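Local coordinates for uncharacterized protein (Bacillus subtilis, PDB 5DQV) that probably hydrolyses nucleotides to release pyrophosphate, as a metal-dependent pyrophosphohydrolase whose helical HD domain holds a nickel ion, at residues A61-L66 and H101-M106; F55-A60 and K124-A129; R17-S22 and S80-Q85; S37-L42 and R131-G136; V44-K49 and R182-E187. One frame throughout, in Å; residues are numbered along the deposited sequence.

Interaction 1 of 5, residues A61-L66 and H101-M106; sequences ALVHDL and HIITKM. With NI (nickel (II) ion), chain C.
His64 meets helix 93-106 through Ile103 and Met106, and its own imidazole shows how a metal ligand is aimed by its second shell. From the backbone outward, its CA lies 3.8 Å from Ile103 CG2, and its CB is also near that methyl. CG leads into a ring whose two nitrogens have separate tasks. ND1 gives its hydrogen to Ala61 O, 2.8 Å away and one helical turn back, in a nearly straight bond (167°) that lies in the ring plane and uses a carbonyl lone pair. This fixes the rotation of the ring and leaves NE2 to bind nickel at 2.0 Å. Beside NE2, CD2 meets Met106 CE obliquely at 4.0 Å; the bend of the methionine at chi3 (69°) turns that methyl to the ring.

Farther from the metal, Val63 CG2 and Ile103 CD1 pack at 4.0 Å. A water within 2.6 Å of His64 O and 2.8 Å of Ile103 O is placed to bridge the two backbones. The arrangement is that of an HD-domain metal site: His64 and Asp65 form the central pair of the motif, and His35 and Asp130 complete the set of four residues. Helix 33-50 packs on Ala61, helix 8-24 lies against Val63 through Trp19, and helix 121-132 meets Met106 through Val126 and Asp130, which places the contact among three further helices of an all-helical fold.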
# COMPACT_ATOMS: atom_id res chain seq x y z
N ALA A 61 24.87 5.88 -2.31
CA ALA A 61 23.57 5.23 -2.11
C ALA A 61 23.24 5.24 -0.65
O ALA A 61 22.12 5.54 -0.25
CB ALA A 61 23.59 3.79 -2.66
N LEU A 62 24.23 4.90 0.18
CA LEU A 62 23.97 4.79 1.63
C LEU A 62 23.57 6.14 2.22
O LEU A 62 22.69 6.19 3.07
CB LEU A 62 25.16 4.21 2.34
CG LEU A 62 25.39 2.71 2.11
CD1 LEU A 62 26.78 2.32 2.64
CD2 LEU A 62 24.22 1.87 2.78
N VAL A 63 24.18 7.24 1.77
CA VAL A 63 23.89 8.56 2.39
C VAL A 63 22.94 9.42 1.60
O VAL A 63 22.64 10.54 2.02
CB VAL A 63 25.20 9.35 2.72
CG1 VAL A 63 26.14 8.47 3.63
CG2 VAL A 63 25.94 9.78 1.38
N HIS A 64 22.38 8.87 0.51
CA HIS A 64 21.63 9.67 -0.48
C HIS A 64 20.43 10.39 0.14
O HIS A 64 20.08 11.49 -0.32
CB HIS A 64 21.25 8.82 -1.74
CG HIS A 64 19.92 8.11 -1.66
ND1 HIS A 64 19.77 6.85 -1.13
CD2 HIS A 64 18.68 8.48 -2.10
CE1 HIS A 64 18.49 6.49 -1.17
NE2 HIS A 64 17.81 7.47 -1.76
N ASP A 65 19.86 9.83 1.20
CA ASP A 65 18.64 10.37 1.81
C ASP A 65 18.87 11.26 3.03
O ASP A 65 17.88 11.82 3.57
CB ASP A 65 17.80 9.21 2.42
CG ASP A 65 16.71 8.70 1.54
OD1 ASP A 65 16.64 9.02 0.30
OD2 ASP A 65 15.91 7.91 2.12
N LEU A 66 20.10 11.32 3.56
CA LEU A 66 20.30 11.82 4.91
C LEU A 66 20.02 13.33 4.93
O LEU A 66 19.69 13.86 5.97
CB LEU A 66 21.71 11.55 5.42
CG LEU A 66 22.14 10.11 5.72
CD1 LEU A 66 23.55 10.15 6.20
CD2 LEU A 66 21.21 9.46 6.77
N HIS A 101 28.82 15.86 -4.17
CA HIS A 101 28.34 16.38 -5.44
C HIS A 101 27.16 15.56 -5.95
O HIS A 101 26.23 16.10 -6.53
CB HIS A 101 29.47 16.44 -6.49
CG HIS A 101 30.43 17.59 -6.30
ND1 HIS A 101 30.03 18.91 -6.27
CD2 HIS A 101 31.78 17.60 -6.22
CE1 HIS A 101 31.10 19.69 -6.13
NE2 HIS A 101 32.17 18.92 -6.09
N ILE A 102 27.17 14.24 -5.72
CA ILE A 102 26.05 13.39 -6.12
C ILE A 102 24.81 13.76 -5.32
O ILE A 102 23.76 14.09 -5.90
CB ILE A 102 26.35 11.87 -5.92
CG1 ILE A 102 27.43 11.41 -6.90
CG2 ILE A 102 25.04 11.03 -6.14
CD1 ILE A 102 27.99 9.97 -6.61
N ILE A 103 24.91 13.73 -3.99
CA ILE A 103 23.68 13.82 -3.19
C ILE A 103 23.03 15.19 -3.18
O ILE A 103 21.83 15.29 -2.99
CB ILE A 103 23.88 13.25 -1.77
CG1 ILE A 103 24.83 14.13 -0.95
CG2 ILE A 103 24.45 11.84 -1.91
CD1 ILE A 103 25.12 13.61 0.47
N THR A 104 23.80 16.24 -3.46
CA THR A 104 23.27 17.60 -3.48
C THR A 104 22.64 17.90 -4.81
O THR A 104 21.67 18.66 -4.89
CB THR A 104 24.35 18.64 -3.17
OG1 THR A 104 25.45 18.47 -4.06
CG2 THR A 104 24.83 18.51 -1.69
N LYS A 105 23.20 17.29 -5.86
CA LYS A 105 22.56 17.29 -7.19
C LYS A 105 21.23 16.52 -7.14
O LYS A 105 20.24 17.02 -7.60
CB LYS A 105 23.51 16.71 -8.24
CG LYS A 105 24.63 17.69 -8.68
CD LYS A 105 24.90 17.69 -10.21
N MET A 106 21.22 15.31 -6.57
CA MET A 106 19.99 14.48 -6.49
C MET A 106 18.89 15.22 -5.71
O MET A 106 17.77 15.27 -6.14
CB MET A 106 20.26 13.13 -5.79
CG MET A 106 20.99 12.04 -6.62
SD MET A 106 21.11 10.45 -5.66
CE MET A 106 19.33 10.06 -5.72
NI NI C . 15.81 7.33 -1.81
O HOH W 1 20.01 13.60 -1.80

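Interaction 2 of 5, residues F55-A60 and K124-A129; sequences FIVETA and KVVQDA
Val126 offers the bump and helix 54-63 the hollow in this buried meeting of two helices. The CG2 methyl of Val126 enters the dip between Val57 and Ala60, residues one turn apart, coming within 3.6 Å of Val57 O and 3.9 Å of Ala60 CB. The small alanine side chain makes room for it, so the methyl rests partly on bare backbone. Its direction follows from the valine torsion, with CG1 anti to the backbone N (chi1 176°) and CG2 turned beside that nitrogen.

Next to this fit, Val57 and Val125 cross at about a right angle. Val125 CG1 approaches both branches of Val57, at 3.9 Å from CG1 and 4.1 Å from CG2, and so is set against the fork of that side chain.

The short axes pass 9.5 Å apart and are inclined at -44°, which confines the contact to a compact patch of four small residues. Helix 33-50 closes one flank, with Ala43 on Val57 and Ile46 on Val125, while Ile102 of helix 93-106 packs on Ile56. The side chains that meet are all apolar: shape and the exclusion of water join the helices, and with no directional bond between them their spacing is set by methyl groups and the backbone they rest on, one layer behind the nickel site.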
# COMPACT_ATOMS: atom_id res chain seq x y z
N PHE A 55 32.76 1.86 -4.91
CA PHE A 55 32.84 2.43 -3.58
C PHE A 55 32.05 3.73 -3.53
O PHE A 55 31.31 3.98 -2.57
CB PHE A 55 34.29 2.64 -3.14
CG PHE A 55 34.42 3.19 -1.75
CD1 PHE A 55 33.99 2.44 -0.66
CD2 PHE A 55 34.93 4.46 -1.53
CE1 PHE A 55 34.08 2.93 0.61
CE2 PHE A 55 35.03 4.96 -0.28
CZ PHE A 55 34.61 4.18 0.82
N ILE A 56 32.18 4.54 -4.58
CA ILE A 56 31.47 5.81 -4.59
C ILE A 56 29.98 5.53 -4.71
O ILE A 56 29.15 6.17 -4.06
CB ILE A 56 31.96 6.78 -5.72
CG1 ILE A 56 33.43 7.21 -5.53
CG2 ILE A 56 31.06 7.97 -5.82
CD1 ILE A 56 33.72 7.86 -4.13
N VAL A 57 29.62 4.57 -5.55
CA VAL A 57 28.21 4.25 -5.75
C VAL A 57 27.58 3.80 -4.43
O VAL A 57 26.50 4.29 -4.03
CB VAL A 57 28.03 3.16 -6.79
CG1 VAL A 57 26.61 2.55 -6.66
CG2 VAL A 57 28.26 3.73 -8.22
N GLU A 58 28.27 2.89 -3.72
CA GLU A 58 27.70 2.36 -2.48
C GLU A 58 27.58 3.44 -1.40
O GLU A 58 26.57 3.49 -0.70
CB GLU A 58 28.49 1.20 -1.97
CG GLU A 58 27.82 0.47 -0.87
CD GLU A 58 28.60 -0.72 -0.41
OE1 GLU A 58 29.72 -1.00 -0.94
OE2 GLU A 58 28.11 -1.33 0.54
N THR A 59 28.63 4.22 -1.22
CA THR A 59 28.65 5.32 -0.27
C THR A 59 27.59 6.35 -0.54
O THR A 59 26.81 6.68 0.37
CB THR A 59 30.03 5.97 -0.16
OG1 THR A 59 30.98 4.97 0.20
CG2 THR A 59 30.00 7.06 0.90
N ALA A 60 27.48 6.80 -1.80
CA ALA A 60 26.41 7.71 -2.18
C ALA A 60 25.03 7.15 -1.97
O ALA A 60 24.12 7.82 -1.45
CB ALA A 60 26.60 8.21 -3.64
N LYS A 124 24.25 8.89 -11.61
CA LYS A 124 23.21 8.31 -12.47
C LYS A 124 22.86 6.90 -12.04
O LYS A 124 21.69 6.52 -12.05
CB LYS A 124 23.63 8.36 -13.92
CG LYS A 124 23.56 9.74 -14.52
CD LYS A 124 24.21 9.80 -15.86
CE LYS A 124 23.96 11.20 -16.54
NZ LYS A 124 24.66 11.18 -17.83
N VAL A 125 23.88 6.13 -11.61
CA VAL A 125 23.62 4.80 -11.10
C VAL A 125 22.74 4.85 -9.82
O VAL A 125 21.79 4.12 -9.70
CB VAL A 125 24.95 4.01 -10.88
CG1 VAL A 125 24.73 2.72 -10.08
CG2 VAL A 125 25.64 3.70 -12.24
N VAL A 126 23.11 5.69 -8.87
CA VAL A 126 22.35 5.85 -7.62
C VAL A 126 20.93 6.30 -7.90
O VAL A 126 19.96 5.80 -7.28
CB VAL A 126 23.07 6.79 -6.65
CG1 VAL A 126 22.22 7.03 -5.39
CG2 VAL A 126 24.51 6.22 -6.27
N GLN A 127 20.79 7.26 -8.81
CA GLN A 127 19.49 7.82 -9.14
C GLN A 127 18.60 6.72 -9.68
O GLN A 127 17.45 6.57 -9.27
CB GLN A 127 19.66 8.98 -10.14
CG GLN A 127 18.35 9.61 -10.58
CD GLN A 127 18.54 10.82 -11.46
OE1 GLN A 127 19.02 10.73 -12.60
NE2 GLN A 127 18.21 11.98 -10.93
N ASP A 128 19.15 5.91 -10.59
CA ASP A 128 18.44 4.79 -11.20
C ASP A 128 17.95 3.77 -10.15
O ASP A 128 16.82 3.33 -10.18
CB ASP A 128 19.36 4.08 -12.21
CG ASP A 128 19.48 4.83 -13.57
OD1 ASP A 128 18.84 5.89 -13.78
OD2 ASP A 128 20.23 4.30 -14.44
N ALA A 129 18.83 3.45 -9.20
CA ALA A 129 18.51 2.50 -8.15
C ALA A 129 17.37 3.05 -7.26
O ALA A 129 16.44 2.34 -6.88
CB ALA A 129 19.80 2.20 -7.31

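Interaction 3 of 5, residues R17-S22 and S80-Q85; sequences RTWVQS and SEVYNQ
Trp19 and Gln85 are the nearest backbone neighbours of two helical segments, 17-22 and 80-85, yet their CA atoms stand 9.0 Å apart. The helices therefore meet through a long side chain and not by close backbone packing. The indole of Trp19 spans the gap: the bond to CB points toward the other helix, and CG, anti to the backbone N (chi1 166°), extends the ring across.

Gln85 lies over one face of the indole. Its CG sits 3.6 Å from the centroid of the six-membered ring, 18° off the normal, in a CH-pi contact, and its CB also comes near the benzo part at CZ2. A bend at chi2 carries the amide on toward the pyrrole part, where NE2 lies 3.4 Å from Trp19 CD1; the amide plane is inclined 39° to the ring. At the rim of the indole, CH2 approaches Val82 CA at 4.1 Å. Leu66, Leu77 and Val63 also touch this tryptophan.

With an alanine here in place of the tryptophan, the aliphatic arm of Gln85 would probably lose the ring it lies on and a gap would open beside Val82. The contact is thus a mixed one, in which a polar residue, Gln85, joins two outer helices through its carbon skeleton laid on an aromatic face, with the buried Val82 on the inner side.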
# COMPACT_ATOMS: atom_id res chain seq x y z
N ARG A 17 27.45 2.09 6.88
CA ARG A 17 26.18 1.38 7.05
C ARG A 17 25.65 1.50 8.47
O ARG A 17 24.45 1.70 8.67
CB ARG A 17 26.31 -0.11 6.69
CG ARG A 17 26.19 -0.45 5.28
CD ARG A 17 26.37 -1.94 4.99
NE ARG A 17 26.41 -2.02 3.55
CZ ARG A 17 25.32 -2.04 2.76
NH1 ARG A 17 24.09 -2.10 3.26
NH2 ARG A 17 25.47 -2.05 1.45
N THR A 18 26.51 1.31 9.46
CA THR A 18 26.06 1.27 10.86
C THR A 18 25.64 2.71 11.25
O THR A 18 24.68 2.91 11.95
CB THR A 18 27.18 0.78 11.79
OG1 THR A 18 27.61 -0.53 11.38
CG2 THR A 18 26.75 0.78 13.29
N TRP A 19 26.42 3.70 10.81
CA TRP A 19 26.11 5.11 11.04
C TRP A 19 24.73 5.50 10.52
O TRP A 19 23.90 6.03 11.25
CB TRP A 19 27.22 6.04 10.50
CG TRP A 19 26.88 7.46 10.39
CD1 TRP A 19 26.37 8.26 11.36
CD2 TRP A 19 27.02 8.27 9.22
NE1 TRP A 19 26.19 9.57 10.87
CE2 TRP A 19 26.57 9.59 9.56
CE3 TRP A 19 27.46 8.02 7.90
CZ2 TRP A 19 26.57 10.63 8.65
CZ3 TRP A 19 27.46 9.05 7.02
CH2 TRP A 19 27.02 10.35 7.40
N VAL A 20 24.50 5.23 9.24
CA VAL A 20 23.26 5.60 8.58
C VAL A 20 22.07 4.93 9.26
O VAL A 20 21.04 5.58 9.53
CB VAL A 20 23.31 5.23 7.08
CG1 VAL A 20 21.93 5.28 6.44
CG2 VAL A 20 24.34 6.13 6.34
N GLN A 21 22.23 3.63 9.54
CA GLN A 21 21.19 2.90 10.27
C GLN A 21 20.95 3.54 11.63
O GLN A 21 19.79 3.68 12.04
CB GLN A 21 21.51 1.40 10.35
CG GLN A 21 20.37 0.58 10.92
CD GLN A 21 20.63 -0.94 10.89
OE1 GLN A 21 21.72 -1.39 10.55
NE2 GLN A 21 19.62 -1.72 11.23
N SER A 22 22.01 3.97 12.33
CA SER A 22 21.85 4.63 13.63
C SER A 22 21.19 6.00 13.53
O SER A 22 20.41 6.36 14.39
CB SER A 22 23.22 4.76 14.31
OG SER A 22 23.13 5.37 15.60
N SER A 80 27.30 19.58 5.47
CA SER A 80 28.58 19.57 6.23
C SER A 80 28.64 18.42 7.23
O SER A 80 29.71 17.84 7.44
CB SER A 80 28.92 20.93 6.85
OG SER A 80 28.22 21.17 8.04
N GLU A 81 27.52 18.05 7.82
CA GLU A 81 27.53 16.94 8.78
C GLU A 81 27.85 15.64 8.09
O GLU A 81 28.60 14.83 8.63
CB GLU A 81 26.17 16.85 9.53
CG GLU A 81 26.08 17.87 10.69
CD GLU A 81 24.65 18.19 11.15
OE1 GLU A 81 23.66 17.83 10.50
OE2 GLU A 81 24.54 18.89 12.14
N VAL A 82 27.26 15.42 6.90
CA VAL A 82 27.55 14.24 6.12
C VAL A 82 29.02 14.20 5.70
O VAL A 82 29.68 13.21 5.88
CB VAL A 82 26.63 14.15 4.89
CG1 VAL A 82 27.02 12.99 4.03
CG2 VAL A 82 25.14 14.01 5.34
N TYR A 83 29.49 15.29 5.12
CA TYR A 83 30.88 15.44 4.71
C TYR A 83 31.87 15.11 5.86
O TYR A 83 32.77 14.30 5.70
CB TYR A 83 31.13 16.86 4.16
CG TYR A 83 32.58 17.07 3.77
CD1 TYR A 83 33.05 16.71 2.51
CD2 TYR A 83 33.51 17.59 4.69
CE1 TYR A 83 34.37 16.91 2.15
CE2 TYR A 83 34.85 17.77 4.34
CZ TYR A 83 35.26 17.41 3.07
OH TYR A 83 36.55 17.57 2.72
N ASN A 84 31.65 15.73 7.02
CA ASN A 84 32.56 15.59 8.18
C ASN A 84 32.64 14.17 8.69
O ASN A 84 33.74 13.70 9.07
CB ASN A 84 32.15 16.56 9.28
CG ASN A 84 32.45 18.04 8.93
OD1 ASN A 84 33.18 18.32 8.01
ND2 ASN A 84 31.93 18.97 9.75
N GLN A 85 31.52 13.46 8.68
CA GLN A 85 31.48 12.10 9.19
C GLN A 85 32.20 11.20 8.24
O GLN A 85 32.96 10.30 8.65
CB GLN A 85 30.04 11.65 9.40
CG GLN A 85 29.84 10.41 10.24
CD GLN A 85 29.73 10.69 11.74
OE1 GLN A 85 30.16 11.75 12.21
NE2 GLN A 85 29.20 9.74 12.51

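Interaction 4 of 5, residues S37-L42 and R131-G136; sequences SRVADL and RLDAIG
Arg38 grips the carboxylate of Asp133 side-on in a salt bridge of two nearly straight bonds. NE donates to OD1 over 2.7 Å (173°), and NH2 donates to OD2 over 2.9 Å (162°). Each oxygen uses its syn lone pair, and the guanidinium and carboxylate planes are only 23° apart, so the pair is close to flat. A bend of the arginine at chi3 folds its end back to present this edge.

The grip has further members. Asp133 OD2 also accepts a hydrogen bond from His35 ND1 and pairs with Arg142, while the remaining nitrogen of Arg38, NH1, bonds Tyr155 OH of the second subunit. Because His35 belongs to the nickel site, Asp133 is a second-shell residue and probably helps to orient a metal ligand.

Outward from the charges, Val39 CG2 packs on Asp133 CB at 4.0 Å, and one turn on Leu42 CD2 meets Leu132 CB at 4.2 Å. With a methionine in place of Arg38 both bonds would go, and Asp133, still held through OD2 by His35 and Arg142, would probably be less firmly fixed in its plane. Chemically, then, a buried acid in segment 131-136 is balanced by arginines and tied to a metal-binding histidine, so that one polar network, part ionic and part hydrogen-bonded, connects helix 33-50, the nickel site and the dimer partner.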
# COMPACT_ATOMS: atom_id res chain seq x y z
N SER A 37 18.87 0.36 2.31
CA SER A 37 19.54 -0.92 2.10
C SER A 37 19.24 -1.50 0.72
O SER A 37 20.15 -2.00 0.01
CB SER A 37 19.18 -1.91 3.22
OG SER A 37 19.61 -3.25 2.88
N ARG A 38 17.98 -1.41 0.31
CA ARG A 38 17.58 -1.92 -1.00
C ARG A 38 18.27 -1.11 -2.10
O ARG A 38 18.75 -1.66 -3.12
CB ARG A 38 16.04 -1.89 -1.20
CG ARG A 38 15.25 -2.83 -0.32
CD ARG A 38 13.77 -2.92 -0.70
NE ARG A 38 13.14 -1.60 -0.70
CZ ARG A 38 12.49 -1.03 0.29
NH1 ARG A 38 12.42 -1.58 1.48
NH2 ARG A 38 11.98 0.17 0.12
N VAL A 39 18.26 0.21 -1.95
CA VAL A 39 18.88 1.07 -2.95
C VAL A 39 20.37 0.84 -3.08
O VAL A 39 20.87 0.75 -4.20
CB VAL A 39 18.53 2.53 -2.75
CG1 VAL A 39 19.39 3.43 -3.67
CG2 VAL A 39 17.08 2.72 -2.89
N ALA A 40 21.09 0.65 -1.95
CA ALA A 40 22.48 0.34 -1.99
C ALA A 40 22.77 -1.00 -2.70
O ALA A 40 23.65 -1.03 -3.59
CB ALA A 40 23.10 0.35 -0.60
N ASP A 41 21.98 -2.04 -2.45
CA ASP A 41 22.19 -3.32 -3.14
C ASP A 41 21.94 -3.19 -4.65
O ASP A 41 22.69 -3.67 -5.50
CB ASP A 41 21.25 -4.43 -2.60
CG ASP A 41 21.62 -4.86 -1.24
OD1 ASP A 41 22.69 -4.45 -0.74
OD2 ASP A 41 20.81 -5.59 -0.64
N LEU A 42 20.87 -2.50 -5.00
CA LEU A 42 20.53 -2.28 -6.41
C LEU A 42 21.61 -1.44 -7.10
O LEU A 42 22.03 -1.72 -8.20
CB LEU A 42 19.18 -1.55 -6.50
CG LEU A 42 17.98 -1.96 -7.34
CD1 LEU A 42 17.97 -3.44 -7.85
CD2 LEU A 42 16.72 -1.61 -6.48
N ARG A 131 15.11 5.22 -8.15
CA ARG A 131 13.86 5.17 -8.92
C ARG A 131 13.32 3.76 -9.14
O ARG A 131 12.12 3.54 -9.09
CB ARG A 131 13.99 5.96 -10.25
CG ARG A 131 14.14 7.41 -9.96
CD ARG A 131 14.19 8.22 -11.18
NE ARG A 131 14.45 9.60 -10.84
CZ ARG A 131 14.19 10.63 -11.62
NH1 ARG A 131 13.59 10.46 -12.78
NH2 ARG A 131 14.51 11.86 -11.20
N LEU A 132 14.19 2.80 -9.33
CA LEU A 132 13.77 1.41 -9.42
C LEU A 132 12.99 0.99 -8.16
O LEU A 132 11.99 0.25 -8.24
CB LEU A 132 14.98 0.51 -9.66
CG LEU A 132 15.59 0.50 -11.06
CD1 LEU A 132 16.87 -0.30 -11.15
CD2 LEU A 132 14.56 -0.04 -12.10
N ASP A 133 13.41 1.51 -6.99
CA ASP A 133 12.77 1.11 -5.73
C ASP A 133 11.35 1.73 -5.62
O ASP A 133 10.59 1.37 -4.75
CB ASP A 133 13.65 1.52 -4.52
CG ASP A 133 13.21 0.89 -3.23
OD1 ASP A 133 13.27 -0.34 -3.14
OD2 ASP A 133 12.86 1.63 -2.25
N ALA A 134 11.00 2.65 -6.52
CA ALA A 134 9.73 3.36 -6.50
C ALA A 134 8.72 2.73 -7.50
O ALA A 134 7.60 3.21 -7.62
CB ALA A 134 9.92 4.87 -6.82
N ILE A 135 9.15 1.69 -8.21
CA ILE A 135 8.30 1.00 -9.17
C ILE A 135 8.31 -0.52 -8.89
O ILE A 135 9.02 -0.98 -7.99
CB ILE A 135 8.66 1.31 -10.65
CG1 ILE A 135 10.09 0.89 -11.02
CG2 ILE A 135 8.47 2.82 -10.98
CD1 ILE A 135 10.43 1.09 -12.52
N GLY A 136 7.48 -1.26 -9.60
CA GLY A 136 7.43 -2.71 -9.48
C GLY A 136 6.63 -3.04 -8.25
O GLY A 136 5.95 -2.19 -7.73

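Interaction 5 of 5, residues V44-K49 and R182-E187; sequences VYIGEK and RELAEE
Leu184 carries its side of this contact, with a single methyl, CD1, meeting two residues of helix 33-50. Apolar packing accounts for all the direct touching. CD1 lies 4.1 Å from Ile46 CG1 and equally 4.1 Å from Tyr45 CE2, so it faces the notch between an aliphatic chain and an aromatic ring. Its approach to the ring is oblique. Tyr45 has CG anti to the backbone N (chi1 171°), which carries the ring out to Leu184, with Lys49 CG over one of its faces. The end of Ile46 comes nearer to Leu184 than its base does, and the two chains slant across each other. The nearest CA atoms, those of Ile46 and Leu184, are 9.3 Å apart, so side-chain ends do the joining.

Polar interactions lie around the contact and not within it. Arg182 pairs with Asp179 close to the start of helix 179-202, and Glu187 forms a salt bridge with Lys201 of the second subunit.

Leu132 of helix 121-132 touches both Ile46 and Leu184, linking this small patch to the interior. Its chemistry implies a light, non-directional contact: an apolar strip, buried at Ile46 and exposed at Tyr45, joins helix 179-202 to helix 33-50, while Arg182 and Glu187 have polar partners elsewhere.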
# COMPACT_ATOMS: atom_id res chain seq x y z
N VAL A 44 24.81 -1.11 -6.33
CA VAL A 44 26.08 -1.82 -6.48
C VAL A 44 25.96 -2.80 -7.64
O VAL A 44 26.91 -2.93 -8.48
CB VAL A 44 26.54 -2.51 -5.11
CG1 VAL A 44 27.61 -3.60 -5.35
CG2 VAL A 44 27.01 -1.40 -4.10
N TYR A 45 24.79 -3.44 -7.76
CA TYR A 45 24.55 -4.36 -8.87
C TYR A 45 24.66 -3.67 -10.26
O TYR A 45 25.41 -4.07 -11.15
CB TYR A 45 23.19 -5.06 -8.72
CG TYR A 45 22.84 -5.85 -9.96
CD1 TYR A 45 23.32 -7.15 -10.13
CD2 TYR A 45 22.06 -5.31 -10.97
CE1 TYR A 45 23.03 -7.89 -11.25
CE2 TYR A 45 21.75 -6.05 -12.11
CZ TYR A 45 22.26 -7.34 -12.24
OH TYR A 45 21.99 -8.11 -13.34
N ILE A 46 23.95 -2.57 -10.40
CA ILE A 46 23.99 -1.73 -11.62
C ILE A 46 25.41 -1.17 -11.90
O ILE A 46 25.90 -1.21 -13.02
CB ILE A 46 23.01 -0.60 -11.49
CG1 ILE A 46 21.58 -1.14 -11.50
CG2 ILE A 46 23.17 0.42 -12.65
CD1 ILE A 46 20.55 -0.13 -11.03
N GLY A 47 26.03 -0.65 -10.86
CA GLY A 47 27.36 -0.12 -10.89
C GLY A 47 28.38 -1.09 -11.40
O GLY A 47 29.24 -0.74 -12.23
N GLU A 48 28.26 -2.34 -10.98
CA GLU A 48 29.17 -3.37 -11.46
C GLU A 48 28.96 -3.67 -12.95
O GLU A 48 29.92 -3.72 -13.72
CB GLU A 48 29.11 -4.63 -10.57
CG GLU A 48 30.20 -5.68 -10.97
CD GLU A 48 29.79 -6.63 -12.11
OE1 GLU A 48 28.57 -6.80 -12.33
OE2 GLU A 48 30.69 -7.25 -12.77
N LYS A 49 27.71 -3.80 -13.39
CA LYS A 49 27.40 -3.99 -14.81
C LYS A 49 27.86 -2.81 -15.65
O LYS A 49 28.27 -2.99 -16.80
CB LYS A 49 25.90 -4.20 -15.02
CG LYS A 49 25.30 -5.46 -14.33
CD LYS A 49 25.78 -6.69 -14.99
CE LYS A 49 25.08 -7.90 -14.45
NZ LYS A 49 25.75 -9.09 -15.00
N ARG A 182 17.61 0.45 -17.21
CA ARG A 182 16.51 0.46 -18.14
C ARG A 182 15.95 -0.96 -18.30
O ARG A 182 14.73 -1.17 -18.33
CB ARG A 182 16.93 1.04 -19.50
CG ARG A 182 15.85 1.76 -20.18
CD ARG A 182 16.33 2.55 -21.40
NE ARG A 182 17.02 3.78 -20.99
CZ ARG A 182 18.31 4.05 -21.15
NH1 ARG A 182 19.13 3.19 -21.74
NH2 ARG A 182 18.78 5.21 -20.71
N GLU A 183 16.84 -1.93 -18.37
CA GLU A 183 16.45 -3.31 -18.49
C GLU A 183 15.67 -3.76 -17.26
O GLU A 183 14.59 -4.35 -17.40
CB GLU A 183 17.68 -4.17 -18.70
CG GLU A 183 17.38 -5.52 -19.19
CD GLU A 183 18.63 -6.25 -19.63
OE1 GLU A 183 19.62 -5.60 -20.03
OE2 GLU A 183 18.61 -7.50 -19.57
N LEU A 184 16.18 -3.46 -16.06
CA LEU A 184 15.50 -3.86 -14.82
C LEU A 184 14.16 -3.17 -14.67
O LEU A 184 13.20 -3.75 -14.18
CB LEU A 184 16.36 -3.52 -13.59
CG LEU A 184 17.65 -4.30 -13.36
CD1 LEU A 184 18.43 -3.69 -12.16
CD2 LEU A 184 17.38 -5.80 -13.08
N ALA A 185 14.09 -1.93 -15.14
CA ALA A 185 12.87 -1.13 -15.05
C ALA A 185 11.76 -1.69 -15.91
O ALA A 185 10.58 -1.62 -15.52
CB ALA A 185 13.13 0.28 -15.43
N GLU A 186 12.10 -2.31 -17.03
CA GLU A 186 11.04 -2.85 -17.91
C GLU A 186 10.20 -3.89 -17.19
O GLU A 186 8.99 -3.83 -17.30
CB GLU A 186 11.61 -3.47 -19.20
CG GLU A 186 12.11 -2.46 -20.20
CD GLU A 186 11.00 -1.81 -21.02
OE1 GLU A 186 9.95 -2.45 -21.26
OE2 GLU A 186 11.21 -0.65 -21.46
N GLU A 187 10.82 -4.84 -16.48
CA GLU A 187 10.09 -5.87 -15.73
C GLU A 187 9.17 -5.22 -14.67
O GLU A 187 8.01 -5.56 -14.51
CB GLU A 187 11.06 -6.79 -14.95
CG GLU A 187 12.36 -7.23 -15.63
CD GLU A 187 13.25 -8.02 -14.66
OE1 GLU A 187 12.68 -8.67 -13.77
OE2 GLU A 187 14.49 -7.99 -14.78

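Interactions 1, 2 and 4 form the interior and interactions 3 and 5 lie nearer the surface. Helix 54-63 serves both 1 and 2, which meet where Met106 SD packs on Val126 CG1; helix 121-132 serves 2 and 4, and helix 33-50 serves 4 and 5. Polarity varies sharply within the core: the side chains of interaction 2 meet as pure aliphatics, whereas 1 holds residues of the nickel site and 4 a salt bridge that probably supports a further ligand. At the periphery, interaction 3 relies on an aromatic face and interaction 5 on a few carbon contacts. A salt bridge between Glu58 and Arg17 ties 2 to 3, and Leu132 passes from 4 into 5.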